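Local coordinates for protein diaminopimelate decarboxylase (Psychromonas ingrahamii, PDB 4XG1) that probably catalyses the pyridoxal 5'-phosphate-dependent decarboxylation of meso-diaminopimelate to L-lysine, the closing step of this route of lysine biosynthesis, at residues 284-289 and 368-373; 321-326 and 356-361; 132-137 and 190-195. All blocks are in the same frame, centred on the assembly; numbering follows the deposited sequence.

Contact 1. Residues 284-289 and 368-373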
loop_
_atom_site.group_PDB
_atom_site.type_symbol
_atom_site.label_atom_id
_atom_site.label_comp_id
_atom_site.label_asym_id
_atom_site.label_seq_id
_atom_site.Cartn_x
_atom_site.Cartn_y
_atom_site.Cartn_z
ATOM N N GLY B 284 -11.525 2.711 15.205
ATOM C CA GLY B 284 -11.117 3.872 14.433
ATOM C C GLY B 284 -11.979 4.166 13.224
ATOM O O GLY B 284 -12.594 3.287 12.658
ATOM N N VAL B 285 -11.995 5.440 12.846
ATOM C CA VAL B 285 -12.608 5.848 11.620
ATOM C C VAL B 285 -11.662 6.716 10.809
ATOM O O VAL B 285 -10.629 7.184 11.324
ATOM C CB VAL B 285 -13.898 6.649 11.883
ATOM C CG1 VAL B 285 -14.864 5.784 12.677
ATOM C CG2 VAL B 285 -13.619 7.933 12.641
ATOM N N LEU B 286 -12.027 6.937 9.550
ATOM C CA LEU B 286 -11.303 7.854 8.697
ATOM C C LEU B 286 -12.245 8.924 8.205
ATOM O O LEU B 286 -13.262 8.631 7.563
ATOM C CB LEU B 286 -10.727 7.124 7.502
ATOM C CG LEU B 286 -10.039 7.981 6.412
ATOM C CD1 LEU B 286 -8.869 8.744 6.987
ATOM C CD2 LEU B 286 -9.576 7.118 5.253
ATOM N N VAL B 287 -11.909 10.176 8.507
ATOM C CA VAL B 287 -12.774 11.303 8.166
ATOM C C VAL B 287 -12.238 11.985 6.928
ATOM O O VAL B 287 -11.021 12.177 6.812
ATOM C CB VAL B 287 -12.794 12.338 9.285
ATOM C CG1 VAL B 287 -13.847 13.394 8.988
ATOM C CG2 VAL B 287 -13.052 11.664 10.619
ATOM N N THR B 288 -13.133 12.360 6.025
ATOM C CA THR B 288 -12.720 12.957 4.786
ATOM C C THR B 288 -13.732 14.008 4.364
ATOM O O THR B 288 -14.889 13.958 4.740
ATOM C CB THR B 288 -12.555 11.882 3.707
ATOM O OG1 THR B 288 -12.149 12.484 2.472
ATOM C CG2 THR B 288 -13.852 11.146 3.499
ATOM N N LYS B 289 -13.299 14.944 3.545
ATOM C CA LYS B 289 -14.120 16.052 3.122
ATOM C C LYS B 289 -14.502 15.872 1.652
ATOM O O LYS B 289 -13.666 15.479 0.816
ATOM C CB LYS B 289 -13.328 17.333 3.284
ATOM C CG LYS B 289 -14.024 18.612 2.815
ATOM C CD LYS B 289 -13.078 19.807 2.937
ATOM C CE LYS B 289 -13.165 20.701 1.704
ATOM N NZ LYS B 289 -11.839 21.282 1.347
ATOM N N LEU B 368 -17.422 13.247 5.548
ATOM C CA LEU B 368 -17.880 11.862 5.674
ATOM C C LEU B 368 -16.934 11.055 6.531
ATOM O O LEU B 368 -15.775 11.367 6.660
ATOM C CB LEU B 368 -17.971 11.210 4.322
ATOM C CG LEU B 368 -18.988 11.807 3.370
ATOM C CD1 LEU B 368 -18.901 11.177 2.004
ATOM C CD2 LEU B 368 -20.361 11.576 3.960
ATOM N N VAL B 369 -17.473 10.022 7.141
ATOM C CA VAL B 369 -16.748 9.194 8.091
ATOM C C VAL B 369 -16.806 7.793 7.510
ATOM O O VAL B 369 -17.883 7.288 7.198
ATOM C CB VAL B 369 -17.419 9.234 9.469
ATOM C CG1 VAL B 369 -16.948 8.114 10.358
ATOM C CG2 VAL B 369 -17.167 10.569 10.132
ATOM N N ILE B 370 -15.637 7.176 7.362
ATOM C CA ILE B 370 -15.523 5.806 6.876
ATOM C C ILE B 370 -15.271 4.997 8.098
ATOM O O ILE B 370 -14.281 5.228 8.810
ATOM C CB ILE B 370 -14.344 5.677 5.922
ATOM C CG1 ILE B 370 -14.547 6.690 4.811
ATOM C CG2 ILE B 370 -14.259 4.291 5.326
ATOM C CD1 ILE B 370 -13.273 7.049 4.119
ATOM N N ARG B 371 -16.171 4.057 8.358
ATOM C CA ARG B 371 -16.071 3.297 9.578
ATOM C C ARG B 371 -15.178 2.083 9.428
ATOM O O ARG B 371 -14.920 1.630 8.323
ATOM C CB ARG B 371 -17.444 2.890 10.048
ATOM C CG ARG B 371 -18.249 4.057 10.592
ATOM C CD ARG B 371 -19.509 3.634 11.356
ATOM N NE ARG B 371 -19.356 2.339 12.028
ATOM C CZ ARG B 371 -18.852 2.134 13.252
ATOM N NH1 ARG B 371 -18.429 3.154 14.007
ATOM N NH2 ARG B 371 -18.747 0.875 13.710
ATOM N N SER B 372 -14.702 1.580 10.552
ATOM C CA SER B 372 -14.034 0.300 10.627
ATOM C C SER B 372 -12.689 0.327 9.977
ATOM O O SER B 372 -12.296 -0.618 9.278
ATOM C CB SER B 372 -14.883 -0.802 9.980
ATOM O OG SER B 372 -16.237 -0.700 10.372
ATOM N N THR B 373 -11.967 1.402 10.207
ATOM C CA THR B 373 -10.707 1.613 9.542
ATOM C C THR B 373 -9.554 1.633 10.538
ATOM O O THR B 373 -8.454 2.060 10.224
ATOM C CB THR B 373 -10.705 2.920 8.753
ATOM O OG1 THR B 373 -10.932 3.999 9.650
ATOM C CG2 THR B 373 -11.734 2.909 7.685
HETATM O O HOH W 1 -15.206 2.288 13.242
#

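Contact 2. Residues 321-326 and 356-361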
loop_
_atom_site.group_PDB
_atom_site.type_symbol
_atom_site.label_atom_id
_atom_site.label_comp_id
_atom_site.label_asym_id
_atom_site.label_seq_id
_atom_site.Cartn_x
_atom_site.Cartn_y
_atom_site.Cartn_z
ATOM N N GLN B 321 -16.758 -0.931 3.435
ATOM C CA GLN B 321 -16.549 -0.149 4.620
ATOM C C GLN B 321 -17.704 0.873 4.676
ATOM O O GLN B 321 -17.995 1.559 3.689
ATOM C CB GLN B 321 -15.204 0.556 4.462
ATOM C CG GLN B 321 -14.291 0.349 5.647
ATOM C CD GLN B 321 -13.167 -0.648 5.538
ATOM O OE1 GLN B 321 -12.744 -1.122 4.501
ATOM N NE2 GLN B 321 -12.670 -0.973 6.687
ATOM N N ASN B 322 -18.446 0.892 5.771
ATOM C CA ASN B 322 -19.601 1.748 5.866
ATOM C C ASN B 322 -19.145 3.218 5.819
ATOM O O ASN B 322 -18.151 3.575 6.434
ATOM C CB ASN B 322 -20.360 1.454 7.167
ATOM C CG ASN B 322 -21.754 2.079 7.198
ATOM O OD1 ASN B 322 -22.357 2.368 6.171
ATOM N ND2 ASN B 322 -22.268 2.256 8.380
ATOM N N ILE B 323 -19.890 4.045 5.093
ATOM C CA ILE B 323 -19.599 5.460 4.947
ATOM C C ILE B 323 -20.840 6.259 5.369
ATOM O O ILE B 323 -21.895 6.139 4.743
ATOM C CB ILE B 323 -19.225 5.800 3.514
ATOM C CG1 ILE B 323 -18.033 4.937 3.074
ATOM C CG2 ILE B 323 -18.882 7.279 3.398
ATOM C CD1 ILE B 323 -17.562 5.165 1.636
ATOM N N ILE B 324 -20.695 7.057 6.428
ATOM C CA ILE B 324 -21.790 7.757 7.059
ATOM C C ILE B 324 -21.500 9.255 7.209
ATOM O O ILE B 324 -20.346 9.660 7.281
ATOM C CB ILE B 324 -22.090 7.179 8.448
ATOM C CG1 ILE B 324 -20.944 7.433 9.408
ATOM C CG2 ILE B 324 -22.374 5.708 8.323
ATOM C CD1 ILE B 324 -21.206 6.908 10.799
ATOM N N PRO B 325 -22.564 10.084 7.292
ATOM C CA PRO B 325 -22.381 11.527 7.346
ATOM C C PRO B 325 -21.985 11.961 8.737
ATOM O O PRO B 325 -22.198 11.249 9.691
ATOM C CB PRO B 325 -23.772 12.074 6.970
ATOM C CG PRO B 325 -24.716 11.045 7.468
ATOM C CD PRO B 325 -23.999 9.720 7.306
ATOM N N LEU B 326 -21.411 13.145 8.831
ATOM C CA LEU B 326 -20.984 13.685 10.102
ATOM C C LEU B 326 -22.170 14.176 10.933
ATOM O O LEU B 326 -22.100 14.230 12.165
ATOM C CB LEU B 326 -20.000 14.810 9.832
ATOM C CG LEU B 326 -19.176 15.256 11.022
ATOM C CD1 LEU B 326 -18.304 14.123 11.539
ATOM C CD2 LEU B 326 -18.314 16.448 10.636
ATOM N N LYS B 356 -18.666 1.992 -3.085
ATOM C CA LYS B 356 -19.545 2.058 -4.258
ATOM C C LYS B 356 -21.041 2.052 -3.915
ATOM O O LYS B 356 -21.460 1.556 -2.867
ATOM C CB LYS B 356 -19.181 0.945 -5.192
ATOM C CG LYS B 356 -17.931 1.299 -5.919
ATOM C CD LYS B 356 -17.357 0.163 -6.711
ATOM C CE LYS B 356 -16.211 0.712 -7.558
ATOM N NZ LYS B 356 -15.390 -0.381 -8.118
ATOM N N GLU B 357 -21.811 2.696 -4.778
ATOM C CA GLU B 357 -23.269 2.745 -4.674
ATOM C C GLU B 357 -23.778 3.013 -3.295
ATOM O O GLU B 357 -24.449 2.193 -2.710
ATOM C CB GLU B 357 -23.845 1.426 -5.164
ATOM C CG GLU B 357 -23.637 1.189 -6.649
ATOM C CD GLU B 357 -24.471 0.011 -7.144
ATOM O OE1 GLU B 357 -25.716 0.078 -7.040
ATOM O OE2 GLU B 357 -23.893 -0.983 -7.631
ATOM N N ARG B 358 -23.480 4.169 -2.759
ATOM C CA ARG B 358 -24.023 4.544 -1.461
ATOM C C ARG B 358 -25.093 5.626 -1.585
ATOM O O ARG B 358 -24.953 6.611 -2.296
ATOM C CB ARG B 358 -22.915 5.039 -0.560
ATOM C CG ARG B 358 -21.694 4.137 -0.550
ATOM C CD ARG B 358 -22.060 2.709 -0.179
ATOM N NE ARG B 358 -20.891 1.832 -0.164
ATOM C CZ ARG B 358 -20.054 1.722 0.860
ATOM N NH1 ARG B 358 -20.203 2.459 1.958
ATOM N NH2 ARG B 358 -19.043 0.877 0.770
ATOM N N GLN B 359 -26.175 5.397 -0.869
ATOM C CA GLN B 359 -27.319 6.289 -0.805
ATOM C C GLN B 359 -27.013 7.374 0.181
ATOM O O GLN B 359 -27.020 7.130 1.403
ATOM C CB GLN B 359 -28.548 5.509 -0.324
ATOM C CG GLN B 359 -29.055 4.512 -1.350
ATOM C CD GLN B 359 -30.146 5.095 -2.227
ATOM O OE1 GLN B 359 -31.179 5.548 -1.719
ATOM N NE2 GLN B 359 -29.924 5.107 -3.539
ATOM N N LEU B 360 -26.717 8.568 -0.336
ATOM C CA LEU B 360 -26.264 9.667 0.531
ATOM C C LEU B 360 -26.812 11.029 0.125
ATOM O O LEU B 360 -27.013 11.307 -1.046
ATOM C CB LEU B 360 -24.732 9.745 0.546
ATOM C CG LEU B 360 -24.003 8.532 1.131
ATOM C CD1 LEU B 360 -22.545 8.554 0.691
ATOM C CD2 LEU B 360 -24.134 8.482 2.654
ATOM N N ALA B 361 -27.013 11.852 1.137
ATOM C CA ALA B 361 -27.479 13.216 0.988
ATOM C C ALA B 361 -26.303 14.130 1.272
ATOM O O ALA B 361 -25.946 14.370 2.442
ATOM C CB ALA B 361 -28.604 13.490 1.979
HETATM O O HOH W 2 -22.389 4.719 2.403
#

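Contact 3. Residues 132-137 and 190-195. With K (potassium ion), chain O.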
loop_
_atom_site.group_PDB
_atom_site.type_symbol
_atom_site.label_atom_id
_atom_site.label_comp_id
_atom_site.label_asym_id
_atom_site.label_seq_id
_atom_site.Cartn_x
_atom_site.Cartn_y
_atom_site.Cartn_z
ATOM N N TYR B 132 17.181 -23.503 10.917
ATOM C CA TYR B 132 18.638 -23.519 10.833
ATOM C C TYR B 132 19.181 -22.123 11.001
ATOM O O TYR B 132 20.230 -21.930 11.605
ATOM C CB TYR B 132 19.126 -24.163 9.513
ATOM C CG TYR B 132 18.816 -25.666 9.442
ATOM C CD1 TYR B 132 19.350 -26.554 10.389
ATOM C CD2 TYR B 132 17.969 -26.195 8.458
ATOM C CE1 TYR B 132 19.055 -27.912 10.356
ATOM C CE2 TYR B 132 17.671 -27.559 8.420
ATOM C CZ TYR B 132 18.215 -28.406 9.376
ATOM O OH TYR B 132 17.945 -29.748 9.343
ATOM N N ARG B 133 18.487 -21.146 10.432
ATOM C CA ARG B 133 18.954 -19.784 10.483
ATOM C C ARG B 133 18.928 -19.296 11.924
ATOM O O ARG B 133 19.859 -18.659 12.389
ATOM C CB ARG B 133 18.108 -18.891 9.599
ATOM C CG ARG B 133 18.515 -17.435 9.721
ATOM C CD ARG B 133 17.766 -16.532 8.765
ATOM N NE ARG B 133 18.235 -16.684 7.408
ATOM C CZ ARG B 133 17.801 -15.967 6.384
ATOM N NH1 ARG B 133 16.882 -15.057 6.564
ATOM N NH2 ARG B 133 18.302 -16.157 5.191
ATOM N N ILE B 134 17.856 -19.602 12.628
ATOM C CA ILE B 134 17.716 -19.119 13.968
ATOM C C ILE B 134 18.799 -19.745 14.805
ATOM O O ILE B 134 19.548 -19.046 15.494
ATOM C CB ILE B 134 16.344 -19.452 14.556
ATOM C CG1 ILE B 134 15.277 -18.627 13.833
ATOM C CG2 ILE B 134 16.302 -19.150 16.050
ATOM C CD1 ILE B 134 13.856 -18.904 14.282
ATOM N N ASN B 135 18.876 -21.068 14.747
ATOM C CA ASN B 135 19.855 -21.819 15.501
ATOM C C ASN B 135 21.246 -21.284 15.224
ATOM O O ASN B 135 22.061 -21.146 16.149
ATOM C CB ASN B 135 19.794 -23.284 15.125
ATOM C CG ASN B 135 20.746 -24.135 15.941
ATOM O OD1 ASN B 135 20.518 -24.395 17.125
ATOM N ND2 ASN B 135 21.830 -24.557 15.310
ATOM N N SER B 136 21.510 -20.990 13.956
ATOM C CA SER B 136 22.793 -20.461 13.550
ATOM C C SER B 136 23.114 -19.100 14.188
ATOM O O SER B 136 24.244 -18.857 14.633
ATOM C CB SER B 136 22.812 -20.351 12.042
ATOM O OG SER B 136 23.987 -19.706 11.590
ATOM N N VAL B 137 22.119 -18.228 14.278
ATOM C CA VAL B 137 22.299 -16.910 14.902
ATOM C C VAL B 137 22.366 -17.005 16.435
ATOM O O VAL B 137 23.148 -16.304 17.075
ATOM C CB VAL B 137 21.164 -15.935 14.467
ATOM C CG1 VAL B 137 21.071 -14.717 15.380
ATOM C CG2 VAL B 137 21.381 -15.509 13.022
ATOM N N GLU B 190 20.703 -27.433 19.020
ATOM C CA GLU B 190 21.325 -27.224 20.317
ATOM C C GLU B 190 20.964 -25.887 20.860
ATOM O O GLU B 190 20.696 -25.747 22.046
ATOM C CB GLU B 190 22.832 -27.262 20.185
ATOM C CG GLU B 190 23.581 -27.687 21.431
ATOM C CD GLU B 190 25.085 -27.535 21.233
ATOM O OE1 GLU B 190 25.540 -27.482 20.061
ATOM O OE2 GLU B 190 25.811 -27.462 22.245
ATOM N N PHE B 191 20.963 -24.894 19.962
ATOM C CA PHE B 191 20.717 -23.503 20.322
ATOM C C PHE B 191 19.263 -23.060 20.153
ATOM O O PHE B 191 18.960 -21.870 20.279
ATOM C CB PHE B 191 21.722 -22.627 19.583
ATOM C CG PHE B 191 23.118 -22.825 20.087
ATOM C CD1 PHE B 191 23.511 -22.235 21.286
ATOM C CD2 PHE B 191 24.007 -23.675 19.437
ATOM C CE1 PHE B 191 24.783 -22.437 21.782
ATOM C CE2 PHE B 191 25.281 -23.885 19.935
ATOM C CZ PHE B 191 25.671 -23.260 21.108
ATOM N N LEU B 192 18.366 -24.033 19.959
ATOM C CA LEU B 192 16.935 -23.789 19.999
ATOM C C LEU B 192 16.349 -24.435 21.189
ATOM O O LEU B 192 16.866 -25.430 21.655
ATOM C CB LEU B 192 16.258 -24.374 18.766
ATOM C CG LEU B 192 16.844 -24.014 17.406
ATOM C CD1 LEU B 192 15.945 -24.566 16.311
ATOM C CD2 LEU B 192 17.035 -22.513 17.237
ATOM N N GLU B 193 15.214 -23.937 21.638
ATOM C CA GLU B 193 14.552 -24.497 22.750
ATOM C C GLU B 193 13.059 -24.464 22.496
ATOM O O GLU B 193 12.410 -23.414 22.556
ATOM C CB GLU B 193 14.899 -23.737 24.022
ATOM C CG GLU B 193 14.242 -24.330 25.267
ATOM C CD GLU B 193 14.523 -23.549 26.540
ATOM O OE1 GLU B 193 15.496 -22.757 26.566
ATOM O OE2 GLU B 193 13.783 -23.758 27.520
ATOM N N ILE B 194 12.491 -25.639 22.314
ATOM C CA ILE B 194 11.083 -25.762 22.026
ATOM C C ILE B 194 10.234 -25.289 23.195
ATOM O O ILE B 194 10.301 -25.849 24.286
ATOM C CB ILE B 194 10.749 -27.211 21.675
ATOM C CG1 ILE B 194 11.480 -27.604 20.383
ATOM C CG2 ILE B 194 9.250 -27.384 21.526
ATOM C CD1 ILE B 194 11.636 -29.100 20.136
ATOM N N LYS B 195 9.418 -24.266 22.962
ATOM C CA LYS B 195 8.507 -23.772 23.995
ATOM C C LYS B 195 7.061 -23.959 23.683
ATOM O O LYS B 195 6.234 -24.007 24.614
ATOM C CB LYS B 195 8.732 -22.280 24.245
ATOM C CG LYS B 195 10.180 -21.943 24.576
ATOM C CD LYS B 195 10.615 -22.527 25.916
ATOM C CE LYS B 195 10.262 -21.596 27.052
ATOM N NZ LYS B 195 10.644 -22.222 28.348
HETATM K K K O . 16.089 -28.277 21.666
HETATM O O HOH W 3 13.905 -28.342 23.162
#

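Contact 1. Residues 284-289 and 368-373
V285 and V369 meet on one face of an antiparallel strand pair, and their side chains cross obliquely, with V285 CB resting 3.7 Å from V369 CG1. The contact is diagonal, because V369 stands directly across from V287, in a non-hydrogen-bonded pair whose CA atoms are 4.5 Å apart. The valines V285, V287 and V369, short and beta-branched, suit the middle of this face: they fill the space close to the backbone and favour the extended chain.

On the opposite face are L286, T288, L368 and I370. L286 and I370 lie side by side and point the same way, L286 CD2 coming within 3.9 Å of I370 CD1. I370 holds CG1 anti to its own carbonyl carbon (chi1 -56°), where CG1 lies 3.6 Å from L286 O. T288 divides its roles: the methyl CG2 lies beside I370 CD1, whereas OG1, anti to the backbone N (chi1 180°), hydrogen-bonds D305. Threonine thus offers carbon to the apolar cover and oxygen to a polar partner.

Between the two layers of side chains the backbones are joined by reciprocal bonds in two hydrogen-bonded pairs, L286 with I370 and T288 with L368; I370 N reaches L286 O at 2.8 Å. At the other end the regular pairing gives way to a turn. There T373 N donates to G284 O at 3.2 Å from above the carbonyl plane, and a water spans G284 O and S372 N, while S372 OG bonds N282.

The pair belongs to the mixed beta-sheet domain that accompanies the TIM barrel in this decarboxylase family. Strand 30-34 bonds to strand 284-294 on its far edge, through I32 and A30, and strand 323-325 continues the sheet beyond strand 367-371, while F4 of strand 4-6 packs on V285 and R371.

Contact 2. Residues 321-326 and 356-361
R358 spans the gap between two strands that do not pair with each other, bringing its guanidinium end-on to the backbone oxygen of Q321. It emerges from a G1 beta bulge, in which E357 and R358 both face Y341 of the adjoining strand 338-344; E357, with its positive phi of 45°, fills the position that glycine commonly holds in this motif.

The tight part centres on Q321 O. R358 NH1 binds Q321 O at 2.9 Å, and R358 NH2 binds the same oxygen at 3.2 Å, the oxygen lying in the guanidinium plane and both nitrogens approaching from the same face of the carbonyl plane. Two donors on a single oxygen fix the rotation of the planar group and would probably polarise that carbonyl. The side chain bends at chi2 (-55°), which places CD off a fully extended course. I323 crosses R358 at about a right angle, its CG1 3.5 Å from NH1. An arginine is apt here, having the length to cover the interval and several N-H groups to spend; its charge also makes a cation-pi contact with W320.

Even here the backbones stay well separated, the CA atoms of I323 and R358 being 7.8 Å apart. L360 reaches over with one methyl, CD2 lying 3.9 Å from I323 O, and I343 of strand 338-344 packs against both I323 and L360, so branched apolar residues suit this inner side. E357 and Q359 are exposed to solvent on the outer side of strand 353-361. In the looser interval between the strands a water donates to I323 O at 2.8 Å and accepts from R358 NH1, while at the end of the guanidinium away from Q321 O, R358 NE makes a weak bond, 2.8 Å long, to K356 O.

Contact 3. Residues 132-137 and 190-195
The amide of N135 and the ring of F191 are the flat groups of this contact. Their planes stand 48° apart and the side chains cross at about a right angle, so they do not stack. The amide oxygen instead meets the backbone at the root of the ring: OD1 accepts from F191 N at 2.9 Å, nearly along the C=O axis, and touches F191 CB at 3.3 Å. N135 carries CG anti to its backbone N (chi1 -177°), which directs the amide off the helix towards the chain entering strand 192-198. Asparagine suits the place, being short and supplying an acceptor for a backbone N-H. An alanine here would probably leave F191 N without this acceptor and open a gap beside F191 CB.

L192 makes the apolar half. Its CD2 packs against the helix backbone, 3.4 Å from N135 CA, and against I134 CG2 at 3.6 Å, while I134 and L192 cross at about a right angle. The backbone of L192 serves a second purpose: its O binds a potassium ion at 3.0 Å. S187 O, L189 O and a water are the ion's other ligands, and that water accepts from I194 N.

The contact lies in the TIM barrel, where helix 128-140 is set against the beginning of strand 192-198. Strand 145-152 runs in parallel beside that strand, and its A145 touches both I134 and L192. Helix 109-117 flanks helix 128-140 through R133 and V137, and R133 also forms a salt bridge with E291 of the second subunit.

Contacts 1 and 2 are neighbours in the beta domain, their centres 10 Å apart, and contact 2 is nested within the chain loop that contact 1 closes. Strand 323-325 lies beside strand 367-371, with probable hydrogen bonds from R371 N to N322 O (2.8 Å) and from V369 N to I324 O (2.9 Å). Both approach the active site: the side chains of Q321 and T373 lie about 7 and 10 Å from the bound pyridoxal-lysine, and that of Q321 about 3 Å from that of R313, predicted to bind substrate. Contact 3 belongs to the barrel across the chain's centre, its centre 44 Å from that of contact 1 and 52 Å from that of contact 2.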